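Local coordinates for protein tryptophan--tRNA ligase (PDB 3A04) that charges tRNA(Trp) with L-tryptophan at the expense of ATP, releasing AMP and diphosphate, as a class I aminoacyl-tRNA synthetase, at residues 34-39 with 60-65; 132-137 with 361-366; 160-165 with 188-193. All coordinates share one frame; numbering follows the deposited sequence.

Contact 1: residues 34-39 with 60-65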
loop_
_atom_site.group_PDB
_atom_site.type_symbol
_atom_site.label_atom_id
_atom_site.label_comp_id
_atom_site.label_asym_id
_atom_site.label_seq_id
_atom_site.Cartn_x
_atom_site.Cartn_y
_atom_site.Cartn_z
ATOM N N PRO A 34 19.302 34.479 -10.141
ATOM C CA PRO A 34 18.964 35.674 -9.396
ATOM C C PRO A 34 18.144 35.271 -8.154
ATOM O O PRO A 34 18.343 35.829 -7.087
ATOM C CB PRO A 34 18.090 36.468 -10.385
ATOM C CG PRO A 34 18.566 36.025 -11.778
ATOM C CD PRO A 34 18.829 34.530 -11.549
ATOM N N LEU A 35 17.273 34.268 -8.262
ATOM C CA LEU A 35 16.555 33.827 -7.052
ATOM C C LEU A 35 17.495 33.227 -6.023
ATOM O O LEU A 35 17.364 33.426 -4.794
ATOM C CB LEU A 35 15.386 32.860 -7.410
ATOM C CG LEU A 35 14.124 33.659 -7.768
ATOM C CD1 LEU A 35 13.123 32.837 -8.553
ATOM C CD2 LEU A 35 13.480 34.402 -6.532
ATOM N N LEU A 36 18.462 32.477 -6.540
ATOM C CA LEU A 36 19.482 31.863 -5.666
ATOM C C LEU A 36 20.196 32.941 -4.835
ATOM O O LEU A 36 20.244 32.881 -3.633
ATOM C CB LEU A 36 20.432 31.072 -6.562
ATOM C CG LEU A 36 21.075 29.754 -6.182
ATOM C CD1 LEU A 36 20.181 28.757 -5.504
ATOM C CD2 LEU A 36 21.658 29.125 -7.461
ATOM N N ARG A 37 20.706 33.970 -5.490
ATOM C CA ARG A 37 21.154 35.206 -4.756
ATOM C C ARG A 37 20.189 35.791 -3.695
ATOM O O ARG A 37 20.564 36.017 -2.542
ATOM C CB ARG A 37 21.425 36.305 -5.752
ATOM C CG ARG A 37 22.602 36.060 -6.717
ATOM C CD ARG A 37 23.023 37.385 -7.433
ATOM N NE ARG A 37 23.095 38.529 -6.508
ATOM C CZ ARG A 37 24.173 38.867 -5.790
ATOM N NH1 ARG A 37 25.298 38.142 -5.865
ATOM N NH2 ARG A 37 24.137 39.943 -4.993
ATOM N N LYS A 38 18.944 36.046 -4.094
ATOM C CA LYS A 38 18.009 36.681 -3.181
ATOM C C LYS A 38 17.811 35.773 -1.983
ATOM O O LYS A 38 17.673 36.258 -0.855
ATOM C CB LYS A 38 16.673 37.029 -3.871
ATOM C CG LYS A 38 16.817 38.075 -5.043
ATOM C CD LYS A 38 15.561 38.092 -5.949
ATOM C CE LYS A 38 15.809 38.652 -7.358
ATOM N NZ LYS A 38 15.027 37.854 -8.401
ATOM N N ALA A 39 17.861 34.440 -2.211
ATOM C CA ALA A 39 17.810 33.507 -1.066
ATOM C C ALA A 39 19.131 33.427 -0.235
ATOM O O ALA A 39 19.213 32.670 0.755
ATOM C CB ALA A 39 17.277 32.096 -1.493
ATOM N N LYS A 60 10.066 28.584 -7.293
ATOM C CA LYS A 60 9.023 28.644 -6.236
ATOM C C LYS A 60 9.627 28.266 -4.900
ATOM O O LYS A 60 9.294 28.858 -3.863
ATOM C CB LYS A 60 7.862 27.673 -6.591
ATOM C CG LYS A 60 7.079 28.101 -7.870
ATOM C CD LYS A 60 6.066 27.062 -8.336
ATOM C CE LYS A 60 4.853 26.865 -7.404
ATOM N NZ LYS A 60 3.911 25.707 -7.859
ATOM N N ILE A 61 10.561 27.276 -4.907
ATOM C CA ILE A 61 11.168 26.877 -3.615
ATOM C C ILE A 61 11.953 28.024 -3.014
ATOM O O ILE A 61 11.867 28.286 -1.822
ATOM C CB ILE A 61 12.179 25.689 -3.813
ATOM C CG1 ILE A 61 11.515 24.554 -4.575
ATOM C CG2 ILE A 61 12.737 25.248 -2.425
ATOM C CD1 ILE A 61 10.282 23.946 -3.722
ATOM N N LEU A 62 12.768 28.656 -3.857
ATOM C CA LEU A 62 13.716 29.662 -3.425
ATOM C C LEU A 62 12.877 30.909 -2.989
ATOM O O LEU A 62 13.217 31.586 -1.988
ATOM C CB LEU A 62 14.654 29.999 -4.632
ATOM C CG LEU A 62 15.742 28.891 -4.866
ATOM C CD1 LEU A 62 16.568 29.158 -6.170
ATOM C CD2 LEU A 62 16.661 28.670 -3.644
ATOM N N GLU A 63 11.745 31.122 -3.682
ATOM C CA GLU A 63 10.822 32.253 -3.281
ATOM C C GLU A 63 10.316 31.994 -1.876
ATOM O O GLU A 63 10.368 32.900 -0.967
ATOM C CB GLU A 63 9.666 32.437 -4.305
ATOM C CG GLU A 63 10.088 33.263 -5.585
ATOM C CD GLU A 63 9.187 33.111 -6.839
ATOM O OE1 GLU A 63 8.168 32.368 -6.821
ATOM O OE2 GLU A 63 9.512 33.741 -7.887
ATOM N N ALA A 64 9.826 30.772 -1.641
ATOM C CA ALA A 64 9.422 30.459 -0.232
ATOM C C ALA A 64 10.543 30.649 0.787
ATOM O O ALA A 64 10.372 31.269 1.909
ATOM C CB ALA A 64 8.882 29.022 -0.154
ATOM N N LYS A 65 11.737 30.110 0.433
ATOM C CA LYS A 65 12.844 30.261 1.340
ATOM C C LYS A 65 13.196 31.729 1.665
ATOM O O LYS A 65 13.545 32.044 2.836
ATOM C CB LYS A 65 14.083 29.595 0.757
ATOM C CG LYS A 65 15.185 29.388 1.759
ATOM C CD LYS A 65 16.366 28.710 1.024
ATOM C CE LYS A 65 17.261 28.064 2.062
ATOM N NZ LYS A 65 17.889 29.050 3.032
#
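L62 meets L35, L36 and A39 in a wholly apolar patch between two short helices that run nearly parallel, 19° apart, with their axes 9.0 Å from each other. The leucine's CG lies anti to its carbonyl carbon, beside the backbone N (chi1 -77°), and its two methyls fork over the opposite helix. CD1 sits 3.7 Å from L36 CD1, although L36 starts off pointing away and only its tip comes back to the neighbour. The other methyl, CD2, is 4.1 Å from A39 CB, and L62 CB faces L35 CB at 4.1 Å. An alanine in place of L62 would probably open a gap between the helices, with L36 CD1 and A39 CB losing the methyls they lean on.

Charged side chains contribute through their carbons. E63 crosses L35 obliquely, its CG 3.7 Å from L35 CD2 and its OE2 near the other methyl. K65 lays its CD 4.3 Å from A39 CB while its NZ is hydrogen-bonded to N100 O.

Helices 33-38 and 58-66 follow strands 27-28 and 52-56, antiparallel neighbours at one end of the mixed sheet, and helix 58-66 leads on to strand 72-77. This order is consistent with a helix pair at the edge of the Rossmann-type catalytic fold.

Contact 2: residues 132-137 with 361-366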
loop_
_atom_site.group_PDB
_atom_site.type_symbol
_atom_site.label_atom_id
_atom_site.label_comp_id
_atom_site.label_asym_id
_atom_site.label_seq_id
_atom_site.Cartn_x
_atom_site.Cartn_y
_atom_site.Cartn_z
ATOM N N TYR A 132 24.652 2.680 3.381
ATOM C CA TYR A 132 24.133 3.905 2.857
ATOM C C TYR A 132 24.187 4.989 3.925
ATOM O O TYR A 132 24.866 6.005 3.722
ATOM C CB TYR A 132 22.714 3.698 2.250
ATOM C CG TYR A 132 22.879 2.991 0.907
ATOM C CD1 TYR A 132 23.155 1.615 0.828
ATOM C CD2 TYR A 132 22.942 3.715 -0.230
ATOM C CE1 TYR A 132 23.370 0.987 -0.406
ATOM C CE2 TYR A 132 23.138 3.091 -1.454
ATOM C CZ TYR A 132 23.383 1.766 -1.524
ATOM O OH TYR A 132 23.534 1.228 -2.754
ATOM N N ILE A 133 23.427 4.828 5.032
ATOM C CA ILE A 133 23.385 5.940 5.984
ATOM C C ILE A 133 24.817 6.279 6.500
ATOM O O ILE A 133 25.171 7.459 6.625
ATOM C CB ILE A 133 22.397 5.684 7.141
ATOM C CG1 ILE A 133 20.954 5.626 6.547
ATOM C CG2 ILE A 133 22.494 6.789 8.217
ATOM C CD1 ILE A 133 19.889 4.972 7.492
ATOM N N ALA A 134 25.582 5.245 6.844
ATOM C CA ALA A 134 26.901 5.515 7.421
ATOM C C ALA A 134 27.784 6.236 6.407
ATOM O O ALA A 134 28.437 7.174 6.778
ATOM C CB ALA A 134 27.558 4.239 7.951
ATOM N N ASN A 135 27.752 5.858 5.126
ATOM C CA ASN A 135 28.547 6.632 4.129
ATOM C C ASN A 135 28.055 8.054 3.940
ATOM O O ASN A 135 28.817 8.984 3.756
ATOM C CB ASN A 135 28.590 5.906 2.801
ATOM C CG ASN A 135 29.712 4.883 2.769
ATOM O OD1 ASN A 135 30.857 5.247 2.916
ATOM N ND2 ASN A 135 29.384 3.628 2.608
ATOM N N MET A 136 26.746 8.256 4.008
ATOM C CA MET A 136 26.226 9.615 3.917
ATOM C C MET A 136 26.688 10.521 5.076
ATOM O O MET A 136 27.058 11.666 4.895
ATOM C CB MET A 136 24.702 9.542 3.938
ATOM C CG MET A 136 24.224 9.081 2.558
ATOM S SD MET A 136 22.370 9.162 2.620
ATOM C CE MET A 136 22.025 7.491 2.222
ATOM N N ILE A 137 26.681 9.981 6.277
ATOM C CA ILE A 137 27.150 10.735 7.447
ATOM C C ILE A 137 28.679 11.078 7.304
ATOM O O ILE A 137 29.106 12.187 7.612
ATOM C CB ILE A 137 26.993 9.852 8.726
ATOM C CG1 ILE A 137 25.521 9.558 9.061
ATOM C CG2 ILE A 137 27.595 10.541 9.974
ATOM C CD1 ILE A 137 24.609 10.711 8.926
ATOM N N THR A 361 28.362 3.258 13.826
ATOM C CA THR A 361 27.831 3.337 15.209
ATOM C C THR A 361 26.724 4.386 15.379
ATOM O O THR A 361 25.600 4.100 15.885
ATOM C CB THR A 361 29.038 3.616 16.111
ATOM O OG1 THR A 361 29.909 2.480 15.967
ATOM C CG2 THR A 361 28.637 3.865 17.629
ATOM N N ILE A 362 27.020 5.596 14.911
ATOM C CA ILE A 362 26.059 6.675 14.952
ATOM C C ILE A 362 24.816 6.276 14.118
ATOM O O ILE A 362 23.685 6.572 14.537
ATOM C CB ILE A 362 26.686 7.926 14.332
ATOM C CG1 ILE A 362 27.691 8.552 15.311
ATOM C CG2 ILE A 362 25.640 8.959 13.970
ATOM C CD1 ILE A 362 28.548 9.689 14.613
ATOM N N ALA A 363 25.034 5.594 12.986
ATOM C CA ALA A 363 23.941 5.333 12.050
ATOM C C ALA A 363 22.831 4.481 12.695
ATOM O O ALA A 363 21.647 4.805 12.553
ATOM C CB ALA A 363 24.458 4.685 10.762
ATOM N N TRP A 364 23.209 3.407 13.405
ATOM C CA TRP A 364 22.205 2.547 14.041
ATOM C C TRP A 364 21.334 3.294 15.037
ATOM O O TRP A 364 20.258 2.834 15.335
ATOM C CB TRP A 364 22.782 1.289 14.703
ATOM C CG TRP A 364 23.210 0.238 13.731
ATOM C CD1 TRP A 364 24.486 -0.011 13.350
ATOM C CD2 TRP A 364 22.377 -0.706 13.009
ATOM N NE1 TRP A 364 24.520 -1.049 12.453
ATOM C CE2 TRP A 364 23.243 -1.509 12.245
ATOM C CE3 TRP A 364 20.984 -0.975 12.972
ATOM C CZ2 TRP A 364 22.790 -2.530 11.399
ATOM C CZ3 TRP A 364 20.523 -2.010 12.103
ATOM C CH2 TRP A 364 21.424 -2.762 11.344
ATOM N N LYS A 365 21.775 4.468 15.499
ATOM C CA LYS A 365 20.963 5.305 16.376
ATOM C C LYS A 365 20.116 6.364 15.667
ATOM O O LYS A 365 19.307 7.031 16.287
ATOM C CB LYS A 365 21.886 5.980 17.383
ATOM C CG LYS A 365 22.807 5.014 18.102
ATOM C CD LYS A 365 23.434 5.712 19.343
ATOM C CE LYS A 365 24.710 4.996 19.842
ATOM N NZ LYS A 365 25.847 5.942 20.146
ATOM N N LEU A 366 20.276 6.538 14.363
ATOM C CA LEU A 366 19.515 7.565 13.639
ATOM C C LEU A 366 18.188 7.042 13.042
ATOM O O LEU A 366 17.392 7.818 12.445
ATOM C CB LEU A 366 20.353 8.161 12.510
ATOM C CG LEU A 366 21.769 8.592 12.896
ATOM C CD1 LEU A 366 22.423 9.158 11.623
ATOM C CD2 LEU A 366 21.716 9.634 14.010
#
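L366 and A363, which both touch I133, are tied together by the bond from L366 N to A363 O, 2.9 Å. With this i to i+3 bond in place, both side chains point to the same helix, 121-139.

Across the contact everything is apolar. I133 CG2, anti to its own backbone N, faces both residues: it lies 3.8 Å from A363 CB and 4.1 Å from L366 CD1, the isoleucine and leucine sliding past each other in opposite directions. I137, one turn further along, meets L366 differently, tip to tip, with CD1 to CD1 at 3.8 Å and I137 CG1 only slightly more distant. The leucine owes this reach to an extended chain, CD1 being anti to CA (chi2 -180°). With alanines on both sides, the backbones can come close: CA of A134 and CA of A363 are 5.5 Å apart, and A134 CB stands 4.2 Å from A363 CB.

Polar bonds nearby also join helices 121-139 and 334-364, from N135 OD1 to H352 NE2 and from W364 NE1 to E130 OE2. The latter helix starts among the iron-sulfur cluster residues C334 and C337. F148 of strand 147-150 is touched by I133, I137 and L366, so that this end of helix 334-364 and the residues after it pack against helix 121-139 and strand 147-150.

Contact 3: residues 160-165 with 188-193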
loop_
_atom_site.group_PDB
_atom_site.type_symbol
_atom_site.label_atom_id
_atom_site.label_comp_id
_atom_site.label_asym_id
_atom_site.label_seq_id
_atom_site.Cartn_x
_atom_site.Cartn_y
_atom_site.Cartn_z
ATOM N N ARG A 160 -1.311 6.169 4.287
ATOM C CA ARG A 160 -2.636 6.563 3.774
ATOM C C ARG A 160 -2.517 7.252 2.408
ATOM O O ARG A 160 -3.373 7.087 1.531
ATOM C CB ARG A 160 -3.301 7.514 4.762
ATOM C CG ARG A 160 -4.784 7.775 4.387
ATOM C CD ARG A 160 -5.474 8.662 5.462
ATOM N NE ARG A 160 -5.348 8.168 6.805
ATOM C CZ ARG A 160 -5.107 8.932 7.865
ATOM N NH1 ARG A 160 -4.951 10.236 7.728
ATOM N NH2 ARG A 160 -5.046 8.380 9.059
ATOM N N LEU A 161 -1.435 8.015 2.158
ATOM C CA LEU A 161 -1.371 8.589 0.842
ATOM C C LEU A 161 -1.275 7.530 -0.223
ATOM O O LEU A 161 -1.773 7.736 -1.332
ATOM C CB LEU A 161 -0.087 9.524 0.693
ATOM C CG LEU A 161 -0.122 10.825 1.533
ATOM C CD1 LEU A 161 1.285 11.479 1.462
ATOM C CD2 LEU A 161 -1.202 11.738 0.914
ATOM N N ILE A 162 -0.474 6.490 0.070
ATOM C CA ILE A 162 -0.273 5.438 -0.883
ATOM C C ILE A 162 -1.626 4.797 -1.169
ATOM O O ILE A 162 -1.967 4.538 -2.350
ATOM C CB ILE A 162 0.723 4.358 -0.344
ATOM C CG1 ILE A 162 2.138 4.991 -0.105
ATOM C CG2 ILE A 162 0.820 3.174 -1.347
ATOM C CD1 ILE A 162 3.092 4.028 0.692
ATOM N N GLN A 163 -2.399 4.554 -0.116
ATOM C CA GLN A 163 -3.747 3.966 -0.329
ATOM C C GLN A 163 -4.689 4.866 -1.165
ATOM O O GLN A 163 -5.369 4.400 -2.076
ATOM C CB GLN A 163 -4.414 3.707 0.987
ATOM C CG GLN A 163 -3.723 2.673 1.866
ATOM C CD GLN A 163 -4.351 2.611 3.275
ATOM O OE1 GLN A 163 -4.216 3.554 4.087
ATOM N NE2 GLN A 163 -5.022 1.487 3.576
ATOM N N LEU A 164 -4.643 6.151 -0.920
ATOM C CA LEU A 164 -5.521 7.069 -1.640
ATOM C C LEU A 164 -4.975 7.331 -3.037
ATOM O O LEU A 164 -5.776 7.478 -3.941
ATOM C CB LEU A 164 -5.681 8.374 -0.878
ATOM C CG LEU A 164 -6.304 8.167 0.540
ATOM C CD1 LEU A 164 -6.508 9.570 1.173
ATOM C CD2 LEU A 164 -7.617 7.423 0.551
ATOM N N PHE A 165 -3.630 7.338 -3.229
ATOM C CA PHE A 165 -3.079 7.533 -4.566
ATOM C C PHE A 165 -3.510 6.430 -5.502
ATOM O O PHE A 165 -3.605 6.682 -6.726
ATOM C CB PHE A 165 -1.533 7.545 -4.614
ATOM C CG PHE A 165 -0.895 8.718 -3.916
ATOM C CD1 PHE A 165 -1.617 9.867 -3.598
ATOM C CD2 PHE A 165 0.493 8.699 -3.649
ATOM C CE1 PHE A 165 -1.007 10.976 -2.958
ATOM C CE2 PHE A 165 1.118 9.812 -3.011
ATOM C CZ PHE A 165 0.366 10.953 -2.670
ATOM N N ALA A 188 5.503 -0.050 -5.711
ATOM C CA ALA A 188 6.693 0.823 -5.626
ATOM C C ALA A 188 6.491 2.209 -6.209
ATOM O O ALA A 188 7.050 3.204 -5.720
ATOM C CB ALA A 188 7.879 0.136 -6.318
ATOM N N SER A 189 5.756 2.278 -7.322
ATOM C CA SER A 189 5.510 3.546 -7.945
ATOM C C SER A 189 4.677 4.491 -7.032
ATOM O O SER A 189 5.006 5.657 -6.850
ATOM C CB SER A 189 4.818 3.288 -9.275
ATOM O OG SER A 189 4.506 4.546 -9.803
ATOM N N LEU A 190 3.606 3.984 -6.454
ATOM C CA LEU A 190 2.823 4.804 -5.490
ATOM C C LEU A 190 3.662 5.179 -4.267
ATOM O O LEU A 190 3.508 6.262 -3.716
ATOM C CB LEU A 190 1.563 4.077 -4.991
ATOM C CG LEU A 190 0.566 3.548 -6.051
ATOM C CD1 LEU A 190 -0.532 2.672 -5.434
ATOM C CD2 LEU A 190 -0.089 4.676 -6.782
ATOM N N THR A 191 4.501 4.261 -3.808
ATOM C CA THR A 191 5.259 4.500 -2.542
ATOM C C THR A 191 6.302 5.584 -2.845
ATOM O O THR A 191 6.597 6.448 -2.045
ATOM C CB THR A 191 5.934 3.139 -2.076
ATOM O OG1 THR A 191 4.895 2.186 -1.789
ATOM C CG2 THR A 191 6.730 3.295 -0.809
ATOM N N GLN A 192 6.902 5.526 -4.044
ATOM C CA GLN A 192 7.860 6.547 -4.364
ATOM C C GLN A 192 7.201 7.886 -4.443
ATOM O O GLN A 192 7.835 8.886 -4.128
ATOM C CB GLN A 192 8.547 6.134 -5.700
ATOM C CG GLN A 192 9.910 6.512 -5.849
ATOM C CD GLN A 192 10.397 6.401 -7.333
ATOM O OE1 GLN A 192 11.281 7.185 -7.785
ATOM N NE2 GLN A 192 9.799 5.454 -8.084
ATOM N N ALA A 193 5.954 7.970 -4.950
ATOM C CA ALA A 193 5.285 9.288 -4.974
ATOM C C ALA A 193 5.055 9.724 -3.507
ATOM O O ALA A 193 5.121 10.907 -3.205
ATOM C CB ALA A 193 3.906 9.162 -5.675
#
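The connection between the two halves of the Rossmann fold, running from strand 147-150 to strand 210-215, is helical here, and I162 and F165 pack on L190, T191 and A193 inside it; it corresponds to the connective peptide 1 region, which in the tryptophanyl and tyrosyl enzymes is short and helical. Helices 156-165 and 183-197 cross steeply: the short segments have axes 8.8 Å apart and an angle of 126° between their directions. In tryptophanyl-tRNA synthetases this region forms the dimer interface, and so it does here: R160 NE and Q163 NE2 bond T152 O and Q151 O of the second subunit, while L190 also packs on M187 of that chain.

I162 uses both its branches. CG2, anti to the backbone N, touches L190 CB at 3.8 Å, while CD1, extended from CA (chi2 169°), arrives over T191 and lies 3.6 Å from its OG1. That oxygen is a neighbour of the methyl, not a bonding partner: its hydrogen bond goes to M187 O, one turn back in the same helix, so the polar atom is satisfied where the isoleucine covers it.

L190 spreads its own methyls over the facing helix, CD2 3.9 Å from F165 CB and CD1 3.9 Å from I162 O. F165 packs beside L190 and A193. One face of its ring carries L161 C of its own helix, offset toward the rim. At the ring edge and in its plane sits L190 O, 3.9 Å from F165 CD2, while A193 CB approaches F165 CE2 obliquely, also at 3.9 Å.

No helix is shared among the three contacts, and none touches another: their centres lie 27 to 31 Å apart. Contact 1 is the one partly open to solvent, so its leucines are bordered by a glutamate and a lysine that lend their carbons. Contacts 2 and 3 are buried and lack such charged touching residues. Contact 2 brings residues 224 positions apart together and closes a loop in which contact 3 is nested; contact 3 links near neighbours in sequence beside the second subunit. Their chemistry follows: branched aliphatics around alanines in contact 2, a phenylalanine and a threonine added in contact 3.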